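PDB 1WOQ: inorganic polyphosphate/ATP-glucomannokinase from Arthrobacter sp., which phosphorylates glucose and mannose, using either inorganic polyphosphate or ATP as the phosphoryl donor. Local coordinates for residues Val29-Gly34 / Gly254-Ile259; Ala130-Gly135 / Ala156-Gly161. All coordinates share one frame; numbering follows the deposited sequence.

Contact 1 of 2, residues Val29-Gly34 / Gly254-Ile259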
loop_
_atom_site.group_PDB
_atom_site.type_symbol
_atom_site.label_atom_id
_atom_site.label_comp_id
_atom_site.label_asym_id
_atom_site.label_seq_id
_atom_site.Cartn_x
_atom_site.Cartn_y
_atom_site.Cartn_z
ATOM N N VAL A 29 9.948 7.297 -10.139
ATOM C CA VAL A 29 10.287 7.854 -8.839
ATOM C C VAL A 29 11.718 8.332 -8.662
ATOM O O VAL A 29 12.674 7.611 -8.948
ATOM C CB VAL A 29 9.983 6.826 -7.723
ATOM C CG1 VAL A 29 10.221 7.443 -6.349
ATOM C CG2 VAL A 29 8.542 6.338 -7.843
ATOM N N ASP A 30 11.840 9.567 -8.185
ATOM C CA ASP A 30 13.131 10.177 -7.895
ATOM C C ASP A 30 13.308 9.918 -6.400
ATOM O O ASP A 30 12.670 10.576 -5.577
ATOM C CB ASP A 30 13.077 11.682 -8.153
ATOM C CG ASP A 30 14.389 12.375 -7.841
ATOM O OD1 ASP A 30 14.996 12.063 -6.795
ATOM O OD2 ASP A 30 14.811 13.239 -8.635
ATOM N N LEU A 31 14.152 8.954 -6.053
ATOM C CA LEU A 31 14.358 8.605 -4.655
ATOM C C LEU A 31 15.048 9.685 -3.828
ATOM O O LEU A 31 15.080 9.608 -2.600
ATOM C CB LEU A 31 15.116 7.279 -4.549
ATOM C CG LEU A 31 14.261 6.062 -4.938
ATOM C CD1 LEU A 31 15.075 4.786 -4.840
ATOM C CD2 LEU A 31 13.048 5.986 -4.020
ATOM N N LYS A 32 15.587 10.697 -4.496
ATOM C CA LYS A 32 16.245 11.783 -3.783
ATOM C C LYS A 32 15.213 12.719 -3.163
ATOM O O LYS A 32 15.439 13.273 -2.087
ATOM C CB LYS A 32 17.162 12.561 -4.729
ATOM C CG LYS A 32 18.591 12.037 -4.773
ATOM C CD LYS A 32 18.649 10.547 -5.074
ATOM C CE LYS A 32 20.075 10.021 -4.969
ATOM N NZ LYS A 32 20.149 8.556 -5.241
ATOM N N LYS A 33 14.078 12.889 -3.835
ATOM C CA LYS A 33 13.027 13.768 -3.327
ATOM C C LYS A 33 11.810 12.997 -2.830
ATOM O O LYS A 33 10.967 13.548 -2.126
ATOM C CB LYS A 33 12.577 14.756 -4.410
ATOM C CG LYS A 33 13.666 15.674 -4.944
ATOM C CD LYS A 33 14.593 14.944 -5.901
ATOM C CE LYS A 33 15.585 15.896 -6.551
ATOM N NZ LYS A 33 16.444 15.203 -7.551
ATOM N N GLY A 34 11.717 11.724 -3.197
ATOM C CA GLY A 34 10.579 10.930 -2.776
ATOM C C GLY A 34 9.330 11.328 -3.536
ATOM O O GLY A 34 8.209 11.187 -3.040
ATOM N N GLY A 254 6.814 3.761 -2.439
ATOM C CA GLY A 254 7.283 2.682 -1.588
ATOM C C GLY A 254 7.854 1.509 -2.368
ATOM O O GLY A 254 8.803 0.864 -1.928
ATOM N N ALA A 255 7.271 1.219 -3.529
ATOM C CA ALA A 255 7.748 0.114 -4.352
ATOM C C ALA A 255 9.161 0.405 -4.850
ATOM O O ALA A 255 9.999 -0.492 -4.919
ATOM C CB ALA A 255 6.808 -0.104 -5.535
ATOM N N ALA A 256 9.416 1.663 -5.193
ATOM C CA ALA A 256 10.733 2.071 -5.676
ATOM C C ALA A 256 11.738 1.985 -4.530
ATOM O O ALA A 256 12.862 1.512 -4.709
ATOM C CB ALA A 256 10.674 3.491 -6.224
ATOM N N ILE A 257 11.328 2.446 -3.352
ATOM C CA ILE A 257 12.193 2.391 -2.178
ATOM C C ILE A 257 12.666 0.960 -1.946
ATOM O O ILE A 257 13.851 0.724 -1.731
ATOM C CB ILE A 257 11.453 2.860 -0.896
ATOM C CG1 ILE A 257 11.213 4.370 -0.952
ATOM C CG2 ILE A 257 12.265 2.484 0.347
ATOM C CD1 ILE A 257 10.405 4.903 0.217
ATOM N N GLU A 258 11.733 0.010 -1.987
ATOM C CA GLU A 258 12.066 -1.391 -1.766
ATOM C C GLU A 258 13.144 -1.872 -2.735
ATOM O O GLU A 258 14.066 -2.579 -2.332
ATOM C CB GLU A 258 10.814 -2.270 -1.886
ATOM C CG GLU A 258 11.029 -3.735 -1.485
ATOM C CD GLU A 258 11.492 -3.900 -0.044
ATOM O OE1 GLU A 258 11.544 -2.895 0.696
ATOM O OE2 GLU A 258 11.800 -5.042 0.357
ATOM N N ILE A 259 13.029 -1.504 -4.009
ATOM C CA ILE A 259 14.036 -1.904 -4.994
ATOM C C ILE A 259 15.404 -1.429 -4.525
ATOM O O ILE A 259 16.362 -2.202 -4.472
ATOM C CB ILE A 259 13.798 -1.261 -6.374
ATOM C CG1 ILE A 259 12.531 -1.817 -7.012
ATOM C CG2 ILE A 259 15.008 -1.511 -7.280
ATOM C CD1 ILE A 259 12.253 -1.224 -8.368
#
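Val-29 and Leu-31, where strand 23-30 runs out into its hairpin turn, lie against Ala-256 and Ile-257 of the last helix, 250-262. No hydrogen bond crosses the contact. The Ala-256 methyl meets the end of the valine head-on. Its CB is 3.7 Å from Val-29 CB, 3.9 Å from CG2 and 4.0 Å from CG1. Leu-31 reaches over the next step of the helix. Its CG is anti to the carbonyl carbon (chi1 -72°), which sends the branch toward the helix. CD2 meets Ile-257 CG1 at 3.9 Å, the two side chains crossing at a slant, and Ala-256 CB at 4.1 Å. CD1 comes to 4.0 Å from the carbonyl O of Ala-256. The chain has the actin-like ATPase fold of the ROK kinases, and here its C-terminal helix covers the five-stranded sheet formed by the first part of the chain. Val-29 pairs through its backbone with Leu-14 of the neighbouring strand, and Leu-31 also touches Leu-14 and Ala-260. Asp-30 points away from the helix and shapes the turn. Its OD1 accepts the N-H of Lys-32 at 2.7 Å, nearly in line with the C-O bond, which makes an Asx turn. The N-H of Lys-33 reaches the same oxygen from above the carboxylate plane. Lys-33 NZ forms a salt bridge to Asp-30 OD2 at 2.8 Å, on the syn side.

Contact 2 of 2, residues Ala130-Gly135 / Ala156-Gly161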
loop_
_atom_site.group_PDB
_atom_site.type_symbol
_atom_site.label_atom_id
_atom_site.label_comp_id
_atom_site.label_asym_id
_atom_site.label_seq_id
_atom_site.Cartn_x
_atom_site.Cartn_y
_atom_site.Cartn_z
ATOM N N ALA A 130 7.319 4.413 2.338
ATOM C CA ALA A 130 7.239 5.789 1.868
ATOM C C ALA A 130 6.990 6.771 3.015
ATOM O O ALA A 130 7.638 7.809 3.084
ATOM C CB ALA A 130 6.146 5.918 0.817
ATOM N N GLU A 131 6.056 6.449 3.908
ATOM C CA GLU A 131 5.763 7.334 5.036
ATOM C C GLU A 131 6.940 7.424 5.996
ATOM O O GLU A 131 7.194 8.477 6.580
ATOM C CB GLU A 131 4.524 6.859 5.809
ATOM C CG GLU A 131 3.205 7.076 5.095
ATOM C CD GLU A 131 2.970 8.531 4.716
ATOM O OE1 GLU A 131 3.040 9.407 5.605
ATOM O OE2 GLU A 131 2.709 8.796 3.527
ATOM N N ALA A 132 7.650 6.314 6.167
ATOM C CA ALA A 132 8.796 6.274 7.069
ATOM C C ALA A 132 9.960 7.117 6.556
ATOM O O ALA A 132 10.654 7.787 7.332
ATOM C CB ALA A 132 9.250 4.829 7.261
ATOM N N ARG A 133 10.160 7.092 5.244
ATOM C CA ARG A 133 11.261 7.814 4.613
ATOM C C ARG A 133 10.970 9.248 4.187
ATOM O O ARG A 133 11.814 10.132 4.368
ATOM C CB ARG A 133 11.756 7.012 3.403
ATOM C CG ARG A 133 12.658 7.774 2.440
ATOM C CD ARG A 133 13.981 8.175 3.064
ATOM N NE ARG A 133 14.777 8.971 2.132
ATOM C CZ ARG A 133 16.009 9.403 2.374
ATOM N NH1 ARG A 133 16.648 10.122 1.461
ATOM N NH2 ARG A 133 16.603 9.117 3.524
ATOM N N TYR A 134 9.783 9.483 3.636
ATOM C CA TYR A 134 9.417 10.807 3.141
ATOM C C TYR A 134 8.172 11.420 3.766
ATOM O O TYR A 134 7.842 12.572 3.471
ATOM C CB TYR A 134 9.173 10.742 1.630
ATOM C CG TYR A 134 10.267 10.074 0.837
ATOM C CD1 TYR A 134 11.494 10.706 0.634
ATOM C CD2 TYR A 134 10.067 8.816 0.262
ATOM C CE1 TYR A 134 12.495 10.103 -0.125
ATOM C CE2 TYR A 134 11.059 8.207 -0.496
ATOM C CZ TYR A 134 12.271 8.857 -0.687
ATOM O OH TYR A 134 13.253 8.262 -1.447
ATOM N N GLY A 135 7.476 10.666 4.609
ATOM C CA GLY A 135 6.246 11.177 5.186
ATOM C C GLY A 135 6.151 11.389 6.685
ATOM O O GLY A 135 7.112 11.786 7.339
ATOM N N ALA A 156 1.191 -1.387 7.667
ATOM C CA ALA A 156 2.635 -1.456 7.520
ATOM C C ALA A 156 3.172 -1.312 8.940
ATOM O O ALA A 156 2.873 -0.329 9.625
ATOM C CB ALA A 156 3.148 -0.309 6.653
ATOM N N PHE A 157 3.942 -2.296 9.382
ATOM C CA PHE A 157 4.520 -2.274 10.721
ATOM C C PHE A 157 5.944 -1.739 10.592
ATOM O O PHE A 157 6.817 -2.395 10.021
ATOM C CB PHE A 157 4.526 -3.694 11.305
ATOM C CG PHE A 157 4.693 -3.742 12.804
ATOM C CD1 PHE A 157 3.708 -4.319 13.603
ATOM C CD2 PHE A 157 5.834 -3.224 13.412
ATOM C CE1 PHE A 157 3.859 -4.381 14.993
ATOM C CE2 PHE A 157 5.997 -3.278 14.797
ATOM C CZ PHE A 157 5.007 -3.859 15.590
ATOM N N ILE A 158 6.165 -0.534 11.108
ATOM C CA ILE A 158 7.474 0.106 11.056
ATOM C C ILE A 158 8.061 0.155 12.469
ATOM O O ILE A 158 7.359 0.496 13.418
ATOM C CB ILE A 158 7.365 1.566 10.530
ATOM C CG1 ILE A 158 6.642 1.598 9.179
ATOM C CG2 ILE A 158 8.758 2.182 10.397
ATOM C CD1 ILE A 158 7.340 0.818 8.078
ATOM N N PHE A 159 9.332 -0.208 12.608
ATOM C CA PHE A 159 9.999 -0.152 13.908
ATOM C C PHE A 159 11.373 0.476 13.727
ATOM O O PHE A 159 12.216 -0.048 12.993
ATOM C CB PHE A 159 10.155 -1.539 14.530
ATOM C CG PHE A 159 10.698 -1.499 15.932
ATOM C CD1 PHE A 159 9.937 -0.966 16.967
ATOM C CD2 PHE A 159 11.991 -1.937 16.209
ATOM C CE1 PHE A 159 10.450 -0.863 18.259
ATOM C CE2 PHE A 159 12.516 -1.839 17.499
ATOM C CZ PHE A 159 11.742 -1.300 18.525
ATOM N N ASP A 160 11.597 1.598 14.404
ATOM C CA ASP A 160 12.859 2.321 14.296
ATOM C C ASP A 160 13.141 2.649 12.832
ATOM O O ASP A 160 14.284 2.574 12.369
ATOM C CB ASP A 160 14.016 1.501 14.886
ATOM C CG ASP A 160 14.049 1.540 16.406
ATOM O OD1 ASP A 160 13.339 2.374 17.004
ATOM O OD2 ASP A 160 14.800 0.739 17.005
ATOM N N GLY A 161 12.083 3.001 12.108
ATOM C CA GLY A 161 12.215 3.360 10.706
ATOM C C GLY A 161 12.410 2.206 9.738
ATOM O O GLY A 161 12.562 2.426 8.532
#
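Ala-132 of helix 123-134 faces Ile-158 of strand 153-159 and the tight turn that follows it. The contact is small and apolar, with no hydrogen bond across it. Ala-132 CB lies 4.1 Å from Ile-158 CG2 and 4.3 Å from the carbonyl O of Gly-161. The isoleucine presents its short branch. CG2 is anti to the backbone N, while CG1 stands anti to the carbonyl carbon (chi1 -54°). Asp-160 and Gly-161 both have positive phi, as in a type I' turn, and join strands 153-159 and 162-164 as a two-residue hairpin. The Asp-160 carboxylate carbon CG sits 3.9 Å above the plane of the Phe-159 ring, toward its rim, and OD1 accepts the N-H of Gly-142. Other side chains of the helix turn elsewhere. Glu-131 is curled, with all three torsions near -60°. Its OE1 takes the N-H groups of Ala-136 and Val-245, and its OE2 that of Leu-246, so three backbone donors hold the carboxylate. Arg-133 lays its CG over the centre of the Tyr-134 ring, 3.2 Å above the plane. The contact thus joins helix 123-134 to the second five-stranded sheet. Ile-158 pairs through its backbone with Val-144 of strand 143-149, and its side chain touches Leu-163 of strand 162-164. Phe-157 stacks edge-to-face on Phe-213 of helix 195-213. Ala-130, Arg-133 and Tyr-134 carry helix 123-134 onto helix 250-262.

How the contacts relate
Contact 1 is the more buried of the two and buries 154 Å² over both sides, against 84 Å² for contact 2, which is partly open at its hairpin turn. Both are apolar meetings of a helix with a strand end, but they use different sheets. Each centres on a helix alanine methyl; in contact 1 it meets a valine and a leucine, in contact 2 an isoleucine methyl and a carbonyl oxygen. Along the chain, contact 2 is nested inside the loop closed by contact 1. The two also touch. Tyr-134 OH probably hydrogen-bonds to Leu-31 O at 2.5 Å, and Ile-257 CD1 packs on Tyr-134 and Ala-130. Helices 123-134 and 250-262 therefore lie side by side between the two sheets.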